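Local coordinates for protein chitin deacetylase (Bombyx mori, PDB 5ZNT) that hydrolyses the N-acetamido groups of N-acetylglucosamine residues in chitin, giving chitosan and acetate, as a zinc-dependent deacetylase of carbohydrate esterase family 4, at residues 98-103 / 122-127; 68-73 / 327-332. All coordinates share one frame; numbering follows the deposited sequence.

Contact 1 of 2, residues 98-103 / 122-127; sequences IAVHSI and KEMAGM. With ZN (zinc ion), chain C.
The backbone N-H of Ile103 is shared between two oxygens of Glu123: N lies 3.0 Å from the carboxylate OE1 and 3.3 Å from the backbone O, and both bonds are weak, since the bend at each hydrogen is strong. A fold in the Glu123 chain (chi2 -78°) turns CD back towards the loop, and the other carboxylate oxygen, OE2, is bonded to Thr104 OG1. The same Glu123 O, within a wider pi-type turn spanning 122-125, receives a CA-H...O contact from Ser102 (CA to O 3.5 Å, 151° at the hydrogen).

The apolar packing uses both methionines. Met124 SD sits 3.8 Å from Val100 CG2, the two side chains crossing obliquely, whereas Met127 runs past Val100 in the opposite direction with its CG 3.9 Å from Val100 CB. Ile103 lays CD1 against the backbone of Gly126 and the carbonyl O of Lys122. Met124 SD also stands 3.4 Å from Ser102 N, a buried N-H with no hydrogen-bond partner in the model.

Polar and metal bonds order the other side of the loop. Ser102 OG donates to His101 O at 2.7 Å, in the carbonyl plane and on a lone pair, and is also bonded to His105 N. The bond from CA to CB of His101 leads away from the helix; CG is anti to the backbone N (chi1 -168°), and NE2 binds zinc at 2.1 Å. Asp46, His105 and three waters complete the metal shell.

His101 to His105 match the His-Ser-x-x-His zinc motif of this esterase family. The chemistry implies a division of labour: Ser102 and Ile103 pack on helix 117-134, while the imidazole binds zinc and a second-shell hydrogen bond from ND1 to Arg146 O fixes its rotation.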
ATOM      1  N   ILE A  98       6.438   2.640  -5.008  1.00 15.27           N
ATOM      2  CA  ILE A  98       7.275   2.017  -3.984  1.00 18.97           C
ATOM      3  C   ILE A  98       7.016   2.745  -2.678  1.00 15.43           C
ATOM      4  O   ILE A  98       7.148   3.969  -2.620  1.00 16.37           O
ATOM      5  CB  ILE A  98       8.767   2.078  -4.343  1.00 15.39           C
ATOM      6  CG1 ILE A  98       9.022   1.369  -5.664  1.00 15.47           C
ATOM      7  CG2 ILE A  98       9.617   1.461  -3.197  1.00 13.66           C
ATOM      8  CD1 ILE A  98       8.636  -0.118  -5.674  1.00 16.55           C
ATOM      9  N   ALA A  99       6.644   1.998  -1.637  1.00 15.17           N
ATOM     10  CA  ALA A  99       6.395   2.542  -0.303  1.00 15.47           C
ATOM     11  C   ALA A  99       7.218   1.737   0.697  1.00 18.57           C
ATOM     12  O   ALA A  99       7.833   0.729   0.336  1.00 17.35           O
ATOM     13  CB  ALA A  99       4.892   2.483   0.059  1.00 14.64           C
ATOM     14  N   VAL A 100       7.255   2.165   1.973  1.00 15.56           N
ATOM     15  CA  VAL A 100       8.157   1.525   2.937  1.00 18.83           C
ATOM     16  C   VAL A 100       7.375   0.644   3.894  1.00 18.18           C
ATOM     17  O   VAL A 100       6.242   0.958   4.294  1.00 16.74           O
ATOM     18  CB  VAL A 100       9.030   2.529   3.714  1.00 17.30           C
ATOM     19  CG1 VAL A 100       9.814   3.433   2.746  1.00 16.76           C
ATOM     20  CG2 VAL A 100       8.222   3.349   4.717  1.00 17.43           C
ATOM     21  N   HIS A 101       8.014  -0.455   4.286  1.00 15.08           N
ATOM     22  CA  HIS A 101       7.479  -1.477   5.169  1.00 16.59           C
ATOM     23  C   HIS A 101       8.526  -1.838   6.229  1.00 18.48           C
ATOM     24  O   HIS A 101       8.565  -2.972   6.713  1.00 18.68           O
ATOM     25  CB  HIS A 101       7.064  -2.697   4.344  1.00 14.36           C
ATOM     26  CG  HIS A 101       6.234  -3.713   5.074  1.00 14.86           C
ATOM     27  ND1 HIS A 101       5.172  -3.378   5.886  1.00 19.32           N
ATOM     28  CD2 HIS A 101       6.280  -5.072   5.060  1.00 16.55           C
ATOM     29  CE1 HIS A 101       4.612  -4.482   6.354  1.00 21.20           C
ATOM     30  NE2 HIS A 101       5.270  -5.525   5.874  1.00 16.95           N
ATOM     31  N   SER A 102       9.414  -0.882   6.548  1.00 16.09           N
ATOM     32  CA  SER A 102      10.448  -0.908   7.593  1.00 15.73           C
ATOM     33  C   SER A 102      11.759  -1.586   7.164  1.00 16.95           C
ATOM     34  O   SER A 102      11.814  -2.322   6.174  1.00 16.05           O
ATOM     35  CB  SER A 102       9.952  -1.560   8.893  1.00 17.84           C
ATOM     36  OG  SER A 102      10.147  -2.955   8.858  1.00 17.26           O
ATOM     37  N   ILE A 103      12.823  -1.321   7.921  1.00 16.26           N
ATOM     38  CA  ILE A 103      14.113  -1.977   7.695  1.00 16.75           C
ATOM     39  C   ILE A 103      14.105  -3.394   8.257  1.00 15.98           C
ATOM     40  O   ILE A 103      14.430  -4.360   7.558  1.00 17.77           O
ATOM     41  CB  ILE A 103      15.243  -1.141   8.327  1.00 15.18           C
ATOM     42  CG1 ILE A 103      15.446   0.152   7.526  1.00 15.22           C
ATOM     43  CG2 ILE A 103      16.547  -2.005   8.441  1.00 15.70           C
ATOM     44  CD1 ILE A 103      16.500   1.110   8.138  1.00 18.55           C
ATOM     45  N   LYS A 122      13.697   5.602  12.570  1.00 20.55           N
ATOM     46  CA  LYS A 122      14.800   4.756  12.108  1.00 26.19           C
ATOM     47  C   LYS A 122      14.295   3.644  11.204  1.00 19.15           C
ATOM     48  O   LYS A 122      14.931   3.327  10.196  1.00 20.58           O
ATOM     49  CB  LYS A 122      15.567   4.171  13.289  1.00 24.94           C
ATOM     50  CG  LYS A 122      16.385   5.230  14.048  1.00 28.46           C
ATOM     51  CD  LYS A 122      16.963   4.641  15.329  1.00 39.34           C
ATOM     52  CE  LYS A 122      18.471   4.677  15.326  1.00 46.70           C
ATOM     53  NZ  LYS A 122      19.021   3.905  16.475  1.00 41.62           N
ATOM     54  N   GLU A 123      13.151   3.049  11.546  1.00 17.70           N
ATOM     55  CA  GLU A 123      12.588   1.969  10.738  1.00 20.47           C
ATOM     56  C   GLU A 123      12.072   2.484   9.400  1.00 21.41           C
ATOM     57  O   GLU A 123      12.343   1.887   8.361  1.00 18.25           O
ATOM     58  CB  GLU A 123      11.458   1.265  11.495  1.00 20.14           C
ATOM     59  CG  GLU A 123      11.937   0.370  12.658  1.00 19.96           C
ATOM     60  CD  GLU A 123      12.492  -0.959  12.154  1.00 20.68           C
ATOM     61  OE1 GLU A 123      12.616  -1.129  10.928  1.00 19.54           O
ATOM     62  OE2 GLU A 123      12.788  -1.845  12.974  1.00 21.13           O
ATOM     63  N   MET A 124      11.306   3.582   9.405  1.00 18.82           N
ATOM     64  CA  MET A 124      10.573   3.965   8.196  1.00 17.75           C
ATOM     65  C   MET A 124      11.328   5.007   7.379  1.00 19.07           C
ATOM     66  O   MET A 124      11.487   4.847   6.164  1.00 15.91           O
ATOM     67  CB  MET A 124       9.164   4.469   8.573  1.00 17.55           C
ATOM     68  CG  MET A 124       8.304   3.360   9.250  1.00 14.81           C
ATOM     69  SD  MET A 124       8.249   1.875   8.221  1.00 19.12           S
ATOM     70  CE  MET A 124       7.086   0.921   9.187  1.00 19.79           C
ATOM     71  N   ALA A 125      11.790   6.088   8.017  1.00 20.68           N
ATOM     72  CA  ALA A 125      12.612   7.043   7.277  1.00 17.76           C
ATOM     73  C   ALA A 125      13.931   6.406   6.853  1.00 21.27           C
ATOM     74  O   ALA A 125      14.447   6.716   5.776  1.00 19.81           O
ATOM     75  CB  ALA A 125      12.870   8.301   8.108  1.00 24.00           C
ATOM     76  N   GLY A 126      14.483   5.519   7.684  1.00 21.18           N
ATOM     77  CA  GLY A 126      15.667   4.778   7.281  1.00 18.16           C
ATOM     78  C   GLY A 126      15.430   3.933   6.047  1.00 19.36           C
ATOM     79  O   GLY A 126      16.240   3.924   5.120  1.00 17.58           O
ATOM     80  N   MET A 127      14.300   3.214   6.009  1.00 16.70           N
ATOM     81  CA  MET A 127      14.010   2.397   4.836  1.00 17.09           C
ATOM     82  C   MET A 127      13.837   3.271   3.601  1.00 16.42           C
ATOM     83  O   MET A 127      14.268   2.890   2.502  1.00 15.91           O
ATOM     84  CB  MET A 127      12.754   1.544   5.059  1.00 16.60           C
ATOM     85  CG  MET A 127      12.390   0.642   3.873  1.00 19.21           C
ATOM     86  SD  MET A 127      13.782  -0.432   3.338  1.00 18.68           S
ATOM     87  CE  MET A 127      13.101  -1.236   1.882  1.00 15.16           C
TER
HETATM   88 ZN    ZN C 601       5.126  -7.614   6.162  1.00 21.15          ZN
HETATM   89  O   HOH W   1       2.919  -7.507   5.537  1.00 21.97           O
HETATM   90  O   HOH W   2       3.570  -7.306   7.833  1.00 24.53           O
HETATM   91  O   HOH W   3       4.774  -9.728   6.334  1.00 21.25           O

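Contact 2 of 2, residues 68-73 / 327-332; sequences NGCDIK and EKCSVE
Asp71 and Ser330 meet at the face of a carboxylate: Ser330 OG donates to Asp71 OD2 at 3.1 Å from well above the carboxylate plane, 46° out of it, while the other oxygen, OD1, forms a salt bridge with Lys65. The second flat group is the peptide carbonyl of Cys329, whose O is gripped from opposite faces. Asp71 N reaches it at 3.0 Å, tilted 29° from the plane, and Lys73 NZ comes in over the other face at 3.2 Å. In the amide of Asn68, OD1 takes the N-H of Cys70 at 2.9 Å, again from above the plane, closing an Asx turn around Gly69.

The covalent link is the disulfide between Cys70 SG and Cys329 SG, 2.0 Å long, with a torsion of -99° about the S-S bond. That value is near the relaxed right angle for a disulfide, which gives no sign of strain. Because Asp71 N bonds to Cys329 O, covalent and hydrogen bonds hold Cys329 to two consecutive residues, Cys70 and Asp71.

The ammonium of Lys73 gathers several backbone oxygens. Besides Cys329 O, its NZ donates to Asp71 O of its own segment at 2.8 Å and weakly to Lys328 O at 3.1 Å; water 4, 2.8 Å from NZ, connects it to Glu327 O. Four acceptors thus compete for three N-H bonds, which fits the weak bond to Lys328 O.

In the fold, the disulfide ties the loop after helix 316-319, which later enters strand 341-345, to the loop that leads from helix 53-59 into strand 75-78. Nearby, Lys73 is backbone-bonded to Phe300 of strand 298-300, and Lys328 NZ reaches His92 O of helix 85-93.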
ATOM      1  N   ASN A  68      -8.114   4.239 -19.298  1.00 24.21           N
ATOM      2  CA  ASN A  68      -7.351   5.321 -19.908  1.00 21.39           C
ATOM      3  C   ASN A  68      -6.271   4.818 -20.852  1.00 26.36           C
ATOM      4  O   ASN A  68      -5.454   5.618 -21.314  1.00 28.39           O
ATOM      5  CB  ASN A  68      -6.712   6.207 -18.824  1.00 24.18           C
ATOM      6  CG  ASN A  68      -5.743   5.442 -17.939  1.00 24.82           C
ATOM      7  OD1 ASN A  68      -5.522   4.245 -18.123  1.00 22.63           O
ATOM      8  ND2 ASN A  68      -5.151   6.134 -16.975  1.00 26.47           N
ATOM      9  N   GLY A  69      -6.218   3.514 -21.115  1.00 25.02           N
ATOM     10  CA  GLY A  69      -5.192   2.964 -21.971  1.00 22.91           C
ATOM     11  C   GLY A  69      -3.857   2.672 -21.299  1.00 27.53           C
ATOM     12  O   GLY A  69      -2.957   2.149 -21.964  1.00 28.03           O
ATOM     13  N   CYS A  70      -3.693   2.991 -20.015  1.00 22.54           N
ATOM     14  CA  CYS A  70      -2.408   2.804 -19.342  1.00 25.32           C
ATOM     15  C   CYS A  70      -2.362   1.467 -18.600  1.00 24.97           C
ATOM     16  O   CYS A  70      -3.387   0.955 -18.141  1.00 21.36           O
ATOM     17  CB  CYS A  70      -2.138   3.949 -18.358  1.00 20.87           C
ATOM     18  SG  CYS A  70      -2.067   5.620 -19.152  1.00 31.29           S
ATOM     19  N   ASP A  71      -1.143   0.931 -18.450  1.00 25.29           N
ATOM     20  CA  ASP A  71      -0.944  -0.305 -17.699  1.00 23.61           C
ATOM     21  C   ASP A  71      -1.502  -0.167 -16.286  1.00 19.10           C
ATOM     22  O   ASP A  71      -1.379   0.878 -15.652  1.00 21.92           O
ATOM     23  CB  ASP A  71       0.546  -0.647 -17.629  1.00 22.63           C
ATOM     24  CG  ASP A  71       1.143  -0.942 -19.002  1.00 30.48           C
ATOM     25  OD1 ASP A  71       0.446  -1.510 -19.858  1.00 32.09           O
ATOM     26  OD2 ASP A  71       2.316  -0.629 -19.205  1.00 37.33           O
ATOM     27  N   ILE A  72      -2.136  -1.233 -15.799  1.00 19.15           N
ATOM     28  CA  ILE A  72      -2.566  -1.254 -14.405  1.00 18.85           C
ATOM     29  C   ILE A  72      -1.348  -1.087 -13.497  1.00 20.27           C
ATOM     30  O   ILE A  72      -0.235  -1.511 -13.829  1.00 19.35           O
ATOM     31  CB  ILE A  72      -3.332  -2.545 -14.071  1.00 19.76           C
ATOM     32  CG1 ILE A  72      -2.479  -3.791 -14.306  1.00 18.01           C
ATOM     33  CG2 ILE A  72      -4.592  -2.641 -14.909  1.00 17.12           C
ATOM     34  CD1 ILE A  72      -3.201  -5.067 -13.777  1.00 19.30           C
ATOM     35  N   LYS A  73      -1.550  -0.428 -12.362  1.00 20.60           N
ATOM     36  CA  LYS A  73      -0.456  -0.110 -11.450  1.00 19.49           C
ATOM     37  C   LYS A  73      -0.785  -0.620 -10.056  1.00 18.30           C
ATOM     38  O   LYS A  73      -1.942  -0.590  -9.627  1.00 16.66           O
ATOM     39  CB  LYS A  73      -0.187   1.393 -11.371  1.00 18.34           C
ATOM     40  CG  LYS A  73       0.111   2.077 -12.719  1.00 21.47           C
ATOM     41  CD  LYS A  73       1.334   1.443 -13.409  1.00 20.97           C
ATOM     42  CE  LYS A  73       1.843   2.376 -14.526  1.00 22.80           C
ATOM     43  NZ  LYS A  73       0.726   2.748 -15.461  1.00 22.36           N
ATOM     44  N   GLU A 327       0.743   9.102 -15.522  1.00 30.63           N
ATOM     45  CA  GLU A 327       2.195   9.096 -15.331  1.00 35.84           C
ATOM     46  C   GLU A 327       2.728   7.687 -15.566  1.00 33.22           C
ATOM     47  O   GLU A 327       2.133   6.699 -15.109  1.00 32.08           O
ATOM     48  CB  GLU A 327       2.580   9.583 -13.928  1.00 33.01           C
ATOM     49  CG  GLU A 327       2.105  10.998 -13.572  1.00 44.77           C
ATOM     50  CD  GLU A 327       2.241  11.300 -12.071  1.00 62.67           C
ATOM     51  OE1 GLU A 327       2.936  10.531 -11.370  1.00 63.47           O
ATOM     52  OE2 GLU A 327       1.642  12.294 -11.588  1.00 57.13           O
ATOM     53  N   LYS A 328       3.822   7.593 -16.315  1.00 26.60           N
ATOM     54  CA  LYS A 328       4.398   6.309 -16.695  1.00 27.33           C
ATOM     55  C   LYS A 328       3.301   5.380 -17.213  1.00 32.27           C
ATOM     56  O   LYS A 328       3.103   4.261 -16.736  1.00 28.09           O
ATOM     57  CB  LYS A 328       5.175   5.692 -15.527  1.00 27.31           C
ATOM     58  CG  LYS A 328       6.377   6.534 -15.123  1.00 30.81           C
ATOM     59  CD  LYS A 328       7.198   5.872 -14.040  1.00 33.62           C
ATOM     60  CE  LYS A 328       7.279   6.746 -12.807  1.00 36.24           C
ATOM     61  NZ  LYS A 328       8.328   6.244 -11.874  1.00 34.32           N
ATOM     62  N   CYS A 329       2.592   5.895 -18.225  1.00 29.74           N
ATOM     63  CA  CYS A 329       1.404   5.238 -18.751  1.00 28.04           C
ATOM     64  C   CYS A 329       1.697   3.801 -19.154  1.00 31.39           C
ATOM     65  O   CYS A 329       1.114   2.852 -18.611  1.00 33.97           O
ATOM     66  CB  CYS A 329       0.850   6.032 -19.943  1.00 31.49           C
ATOM     67  SG  CYS A 329      -0.677   5.355 -20.632  1.00 31.20           S
ATOM     68  N   SER A 330       2.591   3.619 -20.116  1.00 28.05           N
ATOM     69  CA  SER A 330       2.876   2.298 -20.665  1.00 36.84           C
ATOM     70  C   SER A 330       4.374   2.256 -20.966  1.00 38.65           C
ATOM     71  O   SER A 330       4.811   2.371 -22.114  1.00 30.99           O
ATOM     72  CB  SER A 330       2.035   2.011 -21.903  1.00 33.41           C
ATOM     73  OG  SER A 330       1.815   0.615 -22.017  1.00 49.83           O
ATOM     74  N   VAL A 331       5.165   2.098 -19.905  1.00 32.23           N
ATOM     75  CA  VAL A 331       6.608   2.220 -20.017  1.00 33.05           C
ATOM     76  C   VAL A 331       7.178   0.981 -20.687  1.00 36.44           C
ATOM     77  O   VAL A 331       6.874  -0.157 -20.304  1.00 35.87           O
ATOM     78  CB  VAL A 331       7.233   2.443 -18.630  1.00 34.68           C
ATOM     79  CG1 VAL A 331       8.757   2.498 -18.726  1.00 30.83           C
ATOM     80  CG2 VAL A 331       6.690   3.723 -18.037  1.00 25.91           C
ATOM     81  N   GLU A 332       8.009   1.197 -21.699  1.00 37.16           N
ATOM     82  CA  GLU A 332       8.813   0.111 -22.239  1.00 41.88           C
ATOM     83  C   GLU A 332      10.275   0.349 -21.876  1.00 41.38           C
ATOM     84  O   GLU A 332      10.647   0.250 -20.699  1.00 41.63           O
ATOM     85  CB  GLU A 332       8.601   0.005 -23.750  1.00 46.16           C
ATOM     86  CG  GLU A 332       7.132   0.081 -24.129  1.00 51.49           C
ATOM     87  CD  GLU A 332       6.873  -0.340 -25.554  1.00 65.61           C
ATOM     88  OE1 GLU A 332       6.439  -1.496 -25.756  1.00 66.72           O
ATOM     89  OE2 GLU A 332       7.108   0.484 -26.465  1.00 64.79           O
TER
HETATM   90  O   HOH W   4      -0.314   5.282 -14.792  1.00 38.25           O

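In the fold
The two contacts lie 26 Å apart between centres, about 8 Å at their nearest atoms, and do not touch. Along the chain the order is 68-73, 98-103, 122-127, 327-332, so contact 1 is nested inside the long loop that contact 2 closes. They are related through the parallel sheet: segment 68-73 runs into strand 75-78, which pairs with strand 97-100 of contact 1, and helix 85-93 lies between these strands in sequence and meets residues of both contacts. Contact 1 holds a zinc ligand, His101, just past the end of strand 97-100, while contact 2, away from the annotated sites, ties a late loop covalently to the polysaccharide deacetylase region.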